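Local coordinates for lipoprotein (Streptococcus pneumoniae, PDB 3CX3) that binds zinc and probably delivers it to an ABC transporter for uptake, as expected of a metal-binding surface lipoprotein, at residues D124-G129 against E163-F168; K192-N197 against E274-L279; D60-H65 against E70-S75; N51-I56 against G74-N79. All blocks are in the same frame, centred on the assembly; numbering follows the deposited sequence. Where two conformers were deposited one is given.

In the fold
The four contacts illustrate how a two-lobed metal-binding protein matches chemistry to place. Contacts 1 and 2 lie on one side of the chain's centre and touch each other, through the salt bridges of Arg-193 and through Met-276, which packs on Leu-164; contacts 3 and 4 lie on the opposite side, share Gly-74 and Ser-75, and meet at Phe-62. Contacts 2 and 3 are buried, contacts 1 and 4 only partly so. Contact 2 is wholly apolar and contact 4 likewise, whereas contact 1 sets a hydroxyl against a proline ring. Contact 3, whose centre is about 29 Å from that of contact 2, adds a buried carboxylate gripping the backbone where strand 61-64 ends.

Contact 1 (D124-G129 against E163-F168)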
loop_
_atom_site.group_PDB
_atom_site.type_symbol
_atom_site.label_atom_id
_atom_site.label_comp_id
_atom_site.label_asym_id
_atom_site.label_seq_id
_atom_site.Cartn_x
_atom_site.Cartn_y
_atom_site.Cartn_z
ATOM N N ASP A 124 -3.888 -5.123 -4.274
ATOM C CA ASP A 124 -4.539 -5.959 -5.240
ATOM C C ASP A 124 -3.445 -6.308 -6.202
ATOM O O ASP A 124 -2.887 -5.418 -6.841
ATOM C CB ASP A 124 -5.642 -5.182 -5.928
ATOM C CG ASP A 124 -6.220 -5.912 -7.082
ATOM O OD1 ASP A 124 -5.613 -6.902 -7.531
ATOM O OD2 ASP A 124 -7.292 -5.485 -7.553
ATOM N N PRO A 125 -3.118 -7.604 -6.308
ATOM C CA PRO A 125 -1.981 -8.049 -7.119
ATOM C C PRO A 125 -1.947 -7.437 -8.537
ATOM O O PRO A 125 -0.919 -6.891 -8.934
ATOM C CB PRO A 125 -2.167 -9.569 -7.149
ATOM C CG PRO A 125 -2.823 -9.875 -5.842
ATOM C CD PRO A 125 -3.810 -8.740 -5.673
ATOM N N GLU A 126 -3.056 -7.493 -9.266
ATOM C CA GLU A 126 -3.178 -6.799 -10.562
ATOM C C GLU A 126 -2.764 -5.324 -10.557
ATOM O O GLU A 126 -2.088 -4.857 -11.486
ATOM C CB GLU A 126 -4.618 -6.863 -11.072
ATOM C CG GLU A 126 -4.981 -8.125 -11.818
ATOM C CD GLU A 126 -5.779 -7.824 -13.065
ATOM O OE1 GLU A 126 -5.337 -6.953 -13.854
ATOM O OE2 GLU A 126 -6.842 -8.459 -13.250
ATOM N N LYS A 127 -3.196 -4.607 -9.514
ATOM C CA LYS A 127 -3.031 -3.167 -9.419
ATOM C C LYS A 127 -1.650 -2.792 -8.937
ATOM O O LYS A 127 -1.143 -1.714 -9.272
ATOM C CB LYS A 127 -4.113 -2.537 -8.549
ATOM C CG LYS A 127 -5.510 -2.643 -9.191
ATOM C CD LYS A 127 -6.569 -1.978 -8.344
ATOM C CE LYS A 127 -7.955 -2.160 -8.913
ATOM N NZ LYS A 127 -8.163 -1.320 -10.126
ATOM N N ALA A 128 -1.019 -3.656 -8.154
ATOM C CA ALA A 128 0.376 -3.438 -7.895
ATOM C C ALA A 128 1.030 -3.504 -9.283
ATOM O O ALA A 128 1.754 -2.596 -9.677
ATOM C CB ALA A 128 0.924 -4.489 -6.958
ATOM N N GLY A 129 0.716 -4.554 -10.040
ATOM C CA GLY A 129 1.219 -4.718 -11.404
ATOM C C GLY A 129 1.147 -3.482 -12.271
ATOM O O GLY A 129 2.175 -3.016 -12.774
ATOM N N GLU A 163 0.293 -14.264 -11.427
ATOM C CA GLU A 163 0.414 -15.640 -10.923
ATOM C C GLU A 163 -0.062 -15.793 -9.482
ATOM O O GLU A 163 -0.667 -16.804 -9.122
ATOM C CB GLU A 163 1.848 -16.160 -11.081
ATOM C CG GLU A 163 2.136 -16.598 -12.501
ATOM C CD GLU A 163 3.517 -17.182 -12.676
ATOM O OE1 GLU A 163 4.499 -16.399 -12.709
ATOM O OE2 GLU A 163 3.621 -18.426 -12.812
ATOM N N LEU A 164 0.219 -14.783 -8.669
ATOM C CA LEU A 164 -0.293 -14.683 -7.312
ATOM C C LEU A 164 -1.843 -14.670 -7.297
ATOM O O LEU A 164 -2.466 -15.401 -6.516
ATOM C CB LEU A 164 0.335 -13.448 -6.630
ATOM C CG LEU A 164 0.101 -13.034 -5.166
ATOM C CD1 LEU A 164 -0.108 -14.233 -4.244
ATOM C CD2 LEU A 164 1.248 -12.177 -4.652
ATOM N N THR A 165 -2.449 -13.865 -8.175
ATOM C CA THR A 165 -3.916 -13.848 -8.388
ATOM C C THR A 165 -4.471 -15.222 -8.764
ATOM O O THR A 165 -5.569 -15.578 -8.343
ATOM C CB THR A 165 -4.353 -12.827 -9.494
ATOM O OG1 THR A 165 -3.911 -11.510 -9.159
ATOM C CG2 THR A 165 -5.871 -12.784 -9.647
ATOM N N LYS A 166 -3.712 -15.970 -9.564
ATOM C CA LYS A 166 -4.085 -17.324 -10.007
ATOM C C LYS A 166 -3.986 -18.385 -8.914
ATOM O O LYS A 166 -4.908 -19.191 -8.728
ATOM C CB LYS A 166 -3.231 -17.771 -11.193
ATOM C CG LYS A 166 -3.957 -17.742 -12.500
ATOM C CD LYS A 166 -3.557 -16.554 -13.321
ATOM C CE LYS A 166 -3.506 -16.930 -14.790
ATOM N NZ LYS A 166 -2.708 -18.182 -15.011
ATOM N N LYS A 167 -2.857 -18.397 -8.211
ATOM C CA LYS A 167 -2.666 -19.302 -7.091
ATOM C C LYS A 167 -3.814 -19.114 -6.108
ATOM O O LYS A 167 -4.424 -20.090 -5.676
ATOM C CB LYS A 167 -1.308 -19.047 -6.430
ATOM C CG LYS A 167 -0.895 -20.011 -5.316
ATOM C CD LYS A 167 0.557 -19.742 -4.928
ATOM C CE LYS A 167 0.863 -20.195 -3.522
ATOM N NZ LYS A 167 1.280 -21.617 -3.514
ATOM N N PHE A 168 -4.145 -17.857 -5.825
ATOM C CA PHE A 168 -5.120 -17.517 -4.793
ATOM C C PHE A 168 -6.611 -17.463 -5.149
ATOM O O PHE A 168 -7.456 -17.577 -4.261
ATOM C CB PHE A 168 -4.702 -16.224 -4.093
ATOM C CG PHE A 168 -3.712 -16.451 -3.015
ATOM C CD1 PHE A 168 -4.132 -16.720 -1.722
ATOM C CD2 PHE A 168 -2.356 -16.466 -3.297
ATOM C CE1 PHE A 168 -3.209 -16.965 -0.721
ATOM C CE2 PHE A 168 -1.427 -16.703 -2.290
ATOM C CZ PHE A 168 -1.860 -16.949 -1.009
#
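The helical segments 125-129 and 163-168 run almost exactly antiparallel, at 176°, with their axes 9.9 Å apart and the CA atoms of Pro-125 and Thr-165 facing each other at 6.2 Å. The contact is small and rests mainly on this pair. Thr-165 turns OG1 to the side opposite its carbonyl carbon (chi1 -58°), which sends the hydroxyl against the proline ring: OG1 lies 3.3 Å from CB of Pro-125 and 3.9 Å from its CG. No hydrogen bond crosses between the segments. On the other flank of the ring, CG of Pro-125 meets the branch point CG of Leu-164 at 4.4 Å, a looser apolar touch. Glu-126 borders the pair through its aliphatic part, while its carboxylate is engaged by Arg-193 in a salt bridge. Asp-124 occupies the N-cap position, and its OD2 is salt-bridged to Arg-193 as well, so both acids tie the start of the helix to helix 188-193. The pairing thus joins the first turn of helix 125-142 to the later part of the long helix 147-173, with Phe-194 against Pro-125 and helix 268-281 packed on Leu-164 and Phe-168.

Contact 2 (K192-N197 against E274-L279)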
loop_
_atom_site.group_PDB
_atom_site.type_symbol
_atom_site.label_atom_id
_atom_site.label_comp_id
_atom_site.label_asym_id
_atom_site.label_seq_id
_atom_site.Cartn_x
_atom_site.Cartn_y
_atom_site.Cartn_z
ATOM N N LYS A 192 -12.177 -7.203 -2.962
ATOM C CA LYS A 192 -13.051 -7.089 -4.123
ATOM C C LYS A 192 -12.513 -7.936 -5.263
ATOM O O LYS A 192 -13.288 -8.576 -5.974
ATOM C CB LYS A 192 -13.214 -5.625 -4.548
ATOM C CG LYS A 192 -14.194 -5.389 -5.694
ATOM C CD LYS A 192 -14.325 -3.902 -6.040
ATOM C CE LYS A 192 -15.570 -3.265 -5.426
ATOM N NZ LYS A 192 -15.331 -2.741 -4.054
ATOM N N ARG A 193 -11.194 -7.967 -5.431
ATOM C CA ARG A 193 -10.612 -8.868 -6.429
ATOM C C ARG A 193 -10.831 -10.357 -6.093
ATOM O O ARG A 193 -10.579 -11.236 -6.921
ATOM C CB ARG A 193 -9.131 -8.580 -6.687
ATOM C CG ARG A 193 -8.582 -9.462 -7.814
ATOM C CD ARG A 193 -7.509 -8.814 -8.632
ATOM N NE ARG A 193 -7.912 -7.542 -9.230
ATOM C CZ ARG A 193 -8.527 -7.407 -10.403
ATOM N NH1 ARG A 193 -8.843 -8.474 -11.134
ATOM N NH2 ARG A 193 -8.830 -6.191 -10.843
ATOM N N PHE A 194 -11.326 -10.640 -4.896
ATOM C CA PHE A 194 -11.441 -12.027 -4.491
ATOM C C PHE A 194 -12.814 -12.462 -3.994
ATOM O O PHE A 194 -12.953 -13.520 -3.385
ATOM C CB PHE A 194 -10.318 -12.357 -3.508
ATOM C CG PHE A 194 -8.970 -12.373 -4.148
ATOM C CD1 PHE A 194 -8.090 -11.316 -3.971
ATOM C CD2 PHE A 194 -8.589 -13.435 -4.964
ATOM C CE1 PHE A 194 -6.828 -11.326 -4.571
ATOM C CE2 PHE A 194 -7.336 -13.459 -5.577
ATOM C CZ PHE A 194 -6.451 -12.399 -5.382
ATOM N N GLY A 195 -13.831 -11.659 -4.285
ATOM C CA GLY A 195 -15.202 -11.991 -3.914
ATOM C C GLY A 195 -15.484 -11.784 -2.441
ATOM O O GLY A 195 -16.642 -11.751 -2.022
ATOM N N LEU A 196 -14.418 -11.656 -1.651
ATOM C CA LEU A 196 -14.529 -11.336 -0.244
ATOM C C LEU A 196 -15.129 -9.946 -0.069
ATOM O O LEU A 196 -15.139 -9.132 -1.005
ATOM C CB LEU A 196 -13.148 -11.352 0.406
ATOM C CG LEU A 196 -12.211 -12.528 0.118
ATOM C CD1 LEU A 196 -10.819 -12.175 0.598
ATOM C CD2 LEU A 196 -12.702 -13.818 0.778
ATOM N N ASN A 197 -15.649 -9.693 1.130
ATOM C CA ASN A 197 -15.985 -8.342 1.547
ATOM C C ASN A 197 -15.340 -8.064 2.898
ATOM O O ASN A 197 -15.286 -8.942 3.754
ATOM C CB ASN A 197 -17.495 -8.103 1.573
ATOM C CG ASN A 197 -18.169 -8.769 2.733
ATOM O OD1 ASN A 197 -18.268 -9.993 2.787
ATOM N ND2 ASN A 197 -18.651 -7.963 3.679
ATOM N N GLU A 274 2.467 -13.242 1.480
ATOM C CA GLU A 274 2.492 -13.752 2.858
ATOM C C GLU A 274 1.226 -13.361 3.638
ATOM O O GLU A 274 0.641 -14.174 4.342
ATOM C CB GLU A 274 3.740 -13.307 3.607
ATOM C CG GLU A 274 3.619 -13.553 5.101
ATOM C CD GLU A 274 4.897 -13.319 5.856
ATOM O OE1 GLU A 274 5.307 -14.244 6.598
ATOM O OE2 GLU A 274 5.490 -12.221 5.710
ATOM N N ASN A 275 0.804 -12.112 3.505
ATOM C CA ASN A 275 -0.439 -11.693 4.131
ATOM C C ASN A 275 -1.642 -12.260 3.397
ATOM O O ASN A 275 -2.705 -12.416 3.982
ATOM C CB ASN A 275 -0.506 -10.174 4.245
ATOM C CG ASN A 275 0.611 -9.616 5.101
ATOM O OD1 ASN A 275 0.620 -9.785 6.327
ATOM N ND2 ASN A 275 1.577 -8.965 4.456
HETATM N N MSE A 276 -1.472 -12.607 2.129
HETATM C CA MSE A 276 -2.535 -13.304 1.420
HETATM C C MSE A 276 -2.734 -14.721 1.935
HETATM O O MSE A 276 -3.872 -15.196 1.971
HETATM C CB MSE A 276 -2.320 -13.257 -0.077
HETATM C CG MSE A 276 -2.586 -11.884 -0.621
HETATM SE SE MSE A 276 -2.215 -11.754 -2.500
HETATM C CE MSE A 276 -3.705 -12.791 -3.213
ATOM N N SER A 277 -1.639 -15.370 2.349
ATOM C CA SER A 277 -1.681 -16.646 3.089
ATOM C C SER A 277 -2.592 -16.556 4.301
ATOM O O SER A 277 -3.630 -17.221 4.389
ATOM C CB SER A 277 -0.292 -17.015 3.622
ATOM O OG SER A 277 0.507 -17.639 2.651
ATOM N N ILE A 278 -2.155 -15.729 5.243
ATOM C CA ILE A 278 -2.829 -15.508 6.506
ATOM C C ILE A 278 -4.338 -15.379 6.293
ATOM O O ILE A 278 -5.103 -16.188 6.822
ATOM C CB ILE A 278 -2.193 -14.290 7.235
ATOM C CG1 ILE A 278 -0.727 -14.605 7.567
ATOM C CG2 ILE A 278 -2.976 -13.903 8.502
ATOM C CD1 ILE A 278 0.157 -13.378 7.783
ATOM N N LEU A 279 -4.750 -14.411 5.476
ATOM C CA LEU A 279 -6.172 -14.173 5.202
ATOM C C LEU A 279 -6.920 -15.402 4.643
ATOM O O LEU A 279 -8.019 -15.734 5.105
ATOM C CB LEU A 279 -6.356 -12.967 4.275
ATOM C CG LEU A 279 -7.804 -12.525 4.016
ATOM C CD1 LEU A 279 -8.493 -12.108 5.323
ATOM C CD2 LEU A 279 -7.885 -11.404 2.965
#
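Two torsions aim the side chains of Phe-194 and Met-276 at each other: each places CG opposite its carbonyl carbon and beside the backbone N, with chi1 -69° in the phenylalanine and -72° in the selenomethionine. The selenomethionine chain then runs extended to selenium and bends at the last torsion, swinging its methyl toward the outer end of the ring. There CE of Met-276 lies 3.5 Å from CZ of Phe-194 and 3.7 Å from CE1 of the same ring, approaching it obliquely, while the two side chains cross at about a right angle. One face of the phenylalanine ring also carries CG of its neighbour Arg-193, placed toward the rim.

A second apolar pair lies further along both segments. Leu-196 and Leu-279 extend toward each other tip to tip, and their methyls CD1 of Leu-196 and CD2 of Leu-279 meet at 3.8 Å. All four residues are buried, and no hydrogen bond links the segments.

In fold terms, the turn leaving helix 188-193 is held against helix 268-281 beside the parallel sheet that contains strands 180-182 and 198-200, in the lobe that also supplies His-184 and Glu-259 to the zinc site. Gly-195 makes the turn between the two anchoring residues with a positive phi of 76°, and the chain then enters strand 198-200. Helix 147-173 closes the cluster from another direction: Phe-172 meets the ring of Phe-194 and packs on Leu-196, and Leu-164 and Phe-168 pack on Met-276. Phe-180 of strand 180-182 touches both leucines.

Contact 3 (D60-H65 against E70-S75); sequences DVFVYH and ESWAGS
Tyr-64 and His-65 meet Glu-70 where strand 61-64, an inner strand of the parallel sheet of one lobe, gives way to the loop leading toward strand 86-89; the loop folds back over the end of its own strand. The polar part is a carboxylate gripping backbone. His-65 N donates a nearly straight hydrogen bond to OE2 of Glu-70, 2.6 Å long at 169°, reaching it on the syn side but 29° out of the carboxylate plane. A bend in the middle of the glutamate chain folds it back toward the strand end. Ser-16 OG also bonds OE2, and the backbone N of Ser-66 bonds OE1, so both oxygens of this buried acid have partners. The histidine ring is engaged away from the loop, by Pro-119 O and Glu-131.

The aromatic part centres on Tyr-64. Its ring and the carboxylate of Glu-70 stand nearly perpendicular, and the acid approaches at the ring edge, its OE1 3.5 Å from CD2 of Tyr-64. Two residues back along the strand, CZ of Phe-62 comes loosely to the edge of the Trp-72 indole, 4.4 Å from its NE1, with CB of Glu-70 above one face of the indole, toward its rim. Over a face of the tyrosine lies a CH-pi contact: CB of Ala-73 sits 3.6 Å from the centroid of the Tyr-64 ring, 8° off its normal.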
loop_
_atom_site.group_PDB
_atom_site.type_symbol
_atom_site.label_atom_id
_atom_site.label_comp_id
_atom_site.label_asym_id
_atom_site.label_seq_id
_atom_site.Cartn_x
_atom_site.Cartn_y
_atom_site.Cartn_z
ATOM N N ASP A 60 17.495 13.400 -7.525
ATOM C CA ASP A 60 17.231 13.502 -8.972
ATOM C C ASP A 60 15.770 13.169 -9.293
ATOM O O ASP A 60 15.171 13.746 -10.193
ATOM C CB ASP A 60 18.123 12.538 -9.758
ATOM C CG ASP A 60 19.596 12.871 -9.643
ATOM O OD1 ASP A 60 20.036 13.885 -10.245
ATOM O OD2 ASP A 60 20.314 12.089 -8.977
ATOM N N VAL A 61 15.215 12.210 -8.558
ATOM C CA VAL A 61 13.852 11.730 -8.796
ATOM C C VAL A 61 13.110 11.537 -7.484
ATOM O O VAL A 61 13.653 10.981 -6.539
ATOM C CB VAL A 61 13.836 10.388 -9.598
ATOM C CG1 VAL A 61 12.428 9.786 -9.650
ATOM C CG2 VAL A 61 14.435 10.581 -11.013
ATOM N N PHE A 62 11.867 12.006 -7.426
ATOM C CA PHE A 62 11.014 11.682 -6.300
ATOM C C PHE A 62 9.725 11.007 -6.727
ATOM O O PHE A 62 9.004 11.493 -7.616
ATOM C CB PHE A 62 10.729 12.904 -5.439
ATOM C CG PHE A 62 9.817 12.618 -4.273
ATOM C CD1 PHE A 62 10.254 11.818 -3.208
ATOM C CD2 PHE A 62 8.534 13.144 -4.233
ATOM C CE1 PHE A 62 9.421 11.561 -2.130
ATOM C CE2 PHE A 62 7.692 12.893 -3.137
ATOM C CZ PHE A 62 8.137 12.100 -2.093
ATOM N N VAL A 63 9.445 9.882 -6.072
ATOM C CA VAL A 63 8.319 9.024 -6.431
ATOM C C VAL A 63 7.362 8.827 -5.273
ATOM O O VAL A 63 7.765 8.312 -4.218
ATOM C CB VAL A 63 8.795 7.633 -6.935
ATOM C CG1 VAL A 63 7.623 6.763 -7.294
ATOM C CG2 VAL A 63 9.700 7.779 -8.138
ATOM N N TYR A 64 6.106 9.248 -5.470
ATOM C CA TYR A 64 5.056 8.975 -4.500
ATOM C C TYR A 64 3.930 8.129 -5.111
ATOM O O TYR A 64 3.975 7.804 -6.304
ATOM C CB TYR A 64 4.569 10.271 -3.787
ATOM C CG TYR A 64 3.754 11.188 -4.644
ATOM C CD1 TYR A 64 4.352 12.008 -5.584
ATOM C CD2 TYR A 64 2.370 11.223 -4.525
ATOM C CE1 TYR A 64 3.585 12.845 -6.378
ATOM C CE2 TYR A 64 1.599 12.053 -5.317
ATOM C CZ TYR A 64 2.217 12.855 -6.247
ATOM O OH TYR A 64 1.449 13.687 -7.037
ATOM N N HIS A 65 2.950 7.730 -4.294
ATOM C CA HIS A 65 1.854 6.865 -4.755
ATOM C C HIS A 65 0.815 7.656 -5.532
ATOM O O HIS A 65 0.599 7.374 -6.709
ATOM C CB HIS A 65 1.236 6.085 -3.583
ATOM C CG HIS A 65 -0.006 5.302 -3.920
ATOM N ND1 HIS A 65 -0.003 4.205 -4.759
ATOM C CD2 HIS A 65 -1.282 5.421 -3.470
ATOM C CE1 HIS A 65 -1.232 3.713 -4.851
ATOM N NE2 HIS A 65 -2.022 4.419 -4.062
ATOM N N GLU A 70 -0.404 10.887 -0.415
ATOM C CA GLU A 70 0.588 11.899 -0.149
ATOM C C GLU A 70 0.095 13.235 -0.733
ATOM O O GLU A 70 0.399 13.579 -1.882
ATOM C CB GLU A 70 1.934 11.475 -0.719
ATOM C CG GLU A 70 2.348 10.042 -0.341
ATOM C CD GLU A 70 2.117 9.047 -1.465
ATOM O OE1 GLU A 70 1.011 9.102 -2.103
ATOM O OE2 GLU A 70 3.055 8.232 -1.725
ATOM N N SER A 71 -0.699 13.942 0.083
ATOM C CA SER A 71 -1.302 15.253 -0.243
ATOM C C SER A 71 -0.302 16.399 -0.425
ATOM O O SER A 71 -0.533 17.272 -1.263
ATOM C CB SER A 71 -2.308 15.663 0.831
ATOM O OG SER A 71 -3.504 14.926 0.716
ATOM N N TRP A 72 0.760 16.444 0.386
ATOM C CA TRP A 72 1.917 17.270 0.033
ATOM C C TRP A 72 2.488 16.496 -1.145
ATOM O O TRP A 72 2.486 15.273 -1.112
ATOM C CB TRP A 72 2.960 17.283 1.152
ATOM C CG TRP A 72 3.862 16.081 1.042
ATOM C CD1 TRP A 72 5.025 15.967 0.306
ATOM C CD2 TRP A 72 3.624 14.801 1.612
ATOM N NE1 TRP A 72 5.535 14.694 0.416
ATOM C CE2 TRP A 72 4.692 13.958 1.208
ATOM C CE3 TRP A 72 2.625 14.289 2.442
ATOM C CZ2 TRP A 72 4.782 12.643 1.610
ATOM C CZ3 TRP A 72 2.709 12.985 2.834
ATOM C CH2 TRP A 72 3.785 12.171 2.422
ATOM N N ALA A 73 2.978 17.156 -2.182
ATOM C CA ALA A 73 3.587 16.422 -3.310
ATOM C C ALA A 73 3.164 17.140 -4.539
ATOM O O ALA A 73 3.986 17.479 -5.392
ATOM C CB ALA A 73 3.122 14.959 -3.371
ATOM N N GLY A 74 1.850 17.311 -4.646
ATOM C CA GLY A 74 1.298 18.426 -5.362
ATOM C C GLY A 74 1.674 19.522 -4.395
ATOM O O GLY A 74 1.585 19.342 -3.173
ATOM N N SER A 75 2.148 20.638 -4.925
ATOM C CA SER A 75 2.586 21.737 -4.084
ATOM C C SER A 75 4.076 21.716 -3.740
ATOM O O SER A 75 4.606 22.714 -3.245
ATOM C CB SER A 75 1.703 21.862 -2.842
ATOM O OG SER A 75 0.471 22.472 -3.209
#

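Contact 4 (N51-I56 against G74-N79)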
loop_
_atom_site.group_PDB
_atom_site.type_symbol
_atom_site.label_atom_id
_atom_site.label_comp_id
_atom_site.label_asym_id
_atom_site.label_seq_id
_atom_site.Cartn_x
_atom_site.Cartn_y
_atom_site.Cartn_z
ATOM N N ASN A 51 13.465 19.071 6.336
ATOM C CA ASN A 51 14.624 18.255 5.978
ATOM C C ASN A 51 14.315 17.330 4.807
ATOM O O ASN A 51 15.088 17.249 3.853
ATOM C CB ASN A 51 15.008 17.405 7.190
ATOM C CG ASN A 51 16.468 17.484 7.528
ATOM O OD1 ASN A 51 16.996 18.561 7.836
ATOM N ND2 ASN A 51 17.134 16.333 7.506
ATOM N N ASP A 52 13.173 16.643 4.906
ATOM C CA ASP A 52 12.685 15.710 3.898
ATOM C C ASP A 52 12.348 16.453 2.623
ATOM O O ASP A 52 12.644 15.985 1.518
ATOM C CB ASP A 52 11.431 14.990 4.414
ATOM C CG ASP A 52 11.715 14.080 5.604
ATOM O OD1 ASP A 52 11.018 14.225 6.633
ATOM O OD2 ASP A 52 12.624 13.215 5.510
ATOM N N ILE A 53 11.713 17.608 2.791
ATOM C CA ILE A 53 11.434 18.514 1.690
ATOM C C ILE A 53 12.726 18.861 0.953
ATOM O O ILE A 53 12.783 18.757 -0.265
ATOM C CB ILE A 53 10.751 19.819 2.187
ATOM C CG1 ILE A 53 9.404 19.525 2.863
ATOM C CG2 ILE A 53 10.587 20.823 1.041
ATOM C CD1 ILE A 53 8.286 19.098 1.908
ATOM N N ALA A 54 13.750 19.270 1.695
ATOM C CA ALA A 54 15.026 19.641 1.098
ATOM C C ALA A 54 15.733 18.424 0.488
ATOM O O ALA A 54 16.374 18.541 -0.560
ATOM C CB ALA A 54 15.911 20.338 2.109
ATOM N N ALA A 55 15.601 17.268 1.143
ATOM C CA ALA A 55 16.093 15.999 0.623
ATOM C C ALA A 55 15.399 15.588 -0.680
ATOM O O ALA A 55 16.028 14.954 -1.527
ATOM C CB ALA A 55 15.950 14.905 1.666
ATOM N N ILE A 56 14.109 15.921 -0.823
ATOM C CA ILE A 56 13.395 15.719 -2.093
ATOM C C ILE A 56 13.997 16.624 -3.159
ATOM O O ILE A 56 14.497 16.144 -4.176
ATOM C CB ILE A 56 11.880 15.995 -1.991
ATOM C CG1 ILE A 56 11.163 14.861 -1.279
ATOM C CG2 ILE A 56 11.258 16.147 -3.375
ATOM C CD1 ILE A 56 9.858 15.290 -0.658
ATOM N N GLY A 74 1.850 17.311 -4.646
ATOM C CA GLY A 74 1.298 18.426 -5.362
ATOM C C GLY A 74 1.674 19.522 -4.395
ATOM O O GLY A 74 1.585 19.342 -3.173
ATOM N N SER A 75 2.148 20.638 -4.925
ATOM C CA SER A 75 2.586 21.737 -4.084
ATOM C C SER A 75 4.076 21.716 -3.740
ATOM O O SER A 75 4.606 22.714 -3.245
ATOM C CB SER A 75 1.703 21.862 -2.842
ATOM O OG SER A 75 0.471 22.472 -3.209
ATOM N N LEU A 76 4.736 20.585 -3.988
ATOM C CA LEU A 76 6.185 20.571 -4.122
ATOM C C LEU A 76 6.480 21.401 -5.359
ATOM O O LEU A 76 5.885 21.171 -6.413
ATOM C CB LEU A 76 6.708 19.147 -4.310
ATOM C CG LEU A 76 7.452 18.400 -3.199
ATOM C CD1 LEU A 76 6.812 18.556 -1.827
ATOM C CD2 LEU A 76 7.553 16.935 -3.577
ATOM N N ASP A 77 7.369 22.381 -5.233
ATOM C CA ASP A 77 7.630 23.304 -6.340
ATOM C C ASP A 77 9.114 23.381 -6.677
ATOM O O ASP A 77 9.804 24.297 -6.238
ATOM C CB ASP A 77 7.036 24.689 -6.054
ATOM C CG ASP A 77 6.708 25.469 -7.326
ATOM O OD1 ASP A 77 6.942 24.956 -8.452
ATOM O OD2 ASP A 77 6.212 26.613 -7.195
ATOM N N PRO A 78 9.604 22.409 -7.470
ATOM C CA PRO A 78 11.025 22.317 -7.788
ATOM C C PRO A 78 11.490 23.517 -8.600
ATOM O O PRO A 78 12.605 24.003 -8.409
ATOM C CB PRO A 78 11.118 21.029 -8.620
ATOM C CG PRO A 78 9.867 20.277 -8.321
ATOM C CD PRO A 78 8.840 21.327 -8.120
ATOM N N ASN A 79 10.621 23.993 -9.484
ATOM C CA ASN A 79 10.948 25.079 -10.393
ATOM C C ASN A 79 10.437 26.378 -9.794
ATOM O O ASN A 79 9.404 26.910 -10.199
ATOM C CB ASN A 79 10.363 24.788 -11.780
ATOM C CG ASN A 79 10.795 23.416 -12.323
ATOM O OD1 ASN A 79 9.957 22.542 -12.595
ATOM N ND2 ASN A 79 12.113 23.222 -12.466
#
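Ile-53 is the first residue of helix 51-56 to touch the loop 74-79, and it does so with its far end. Its bond from CA to CB points neither at the loop nor away from it, but CG1 stands opposite the carbonyl carbon (chi1 -61°) and the next torsion turns CD1 toward the loop. There CD1 of Ile-53 meets CD1 of Leu-76 at 4.1 Å, the two side chains passing at a slant.

One turn on, Ile-56 points toward the loop and is the buried member of the group. Its branch methyl CG2 lies 3.8 Å from CD2 of Leu-76, and CD1 of Ile-56 is 4.1 Å from that same methyl, so the isoleucine presents both of its ends to one leucine branch; the side chains cross at about a right angle. Leu-76 therefore divides its methyls, CD1 going to Ile-53 and CD2 to Ile-56, and bridges residues three apart on one helical face. Leu-76 was deposited in two conformers, and this division belongs to one.

Tyr-57 of the same helix touches Leu-76 and accepts a hydrogen bond from Asp-77 N through its hydroxyl. Helix 50-58 is the helix of the beta-alpha-beta crossover from strand 33-36 to strand 61-64. Phe-62 of the latter strand packs on both Ile-56 and Leu-76, so helix, loop and parallel sheet converge on that ring.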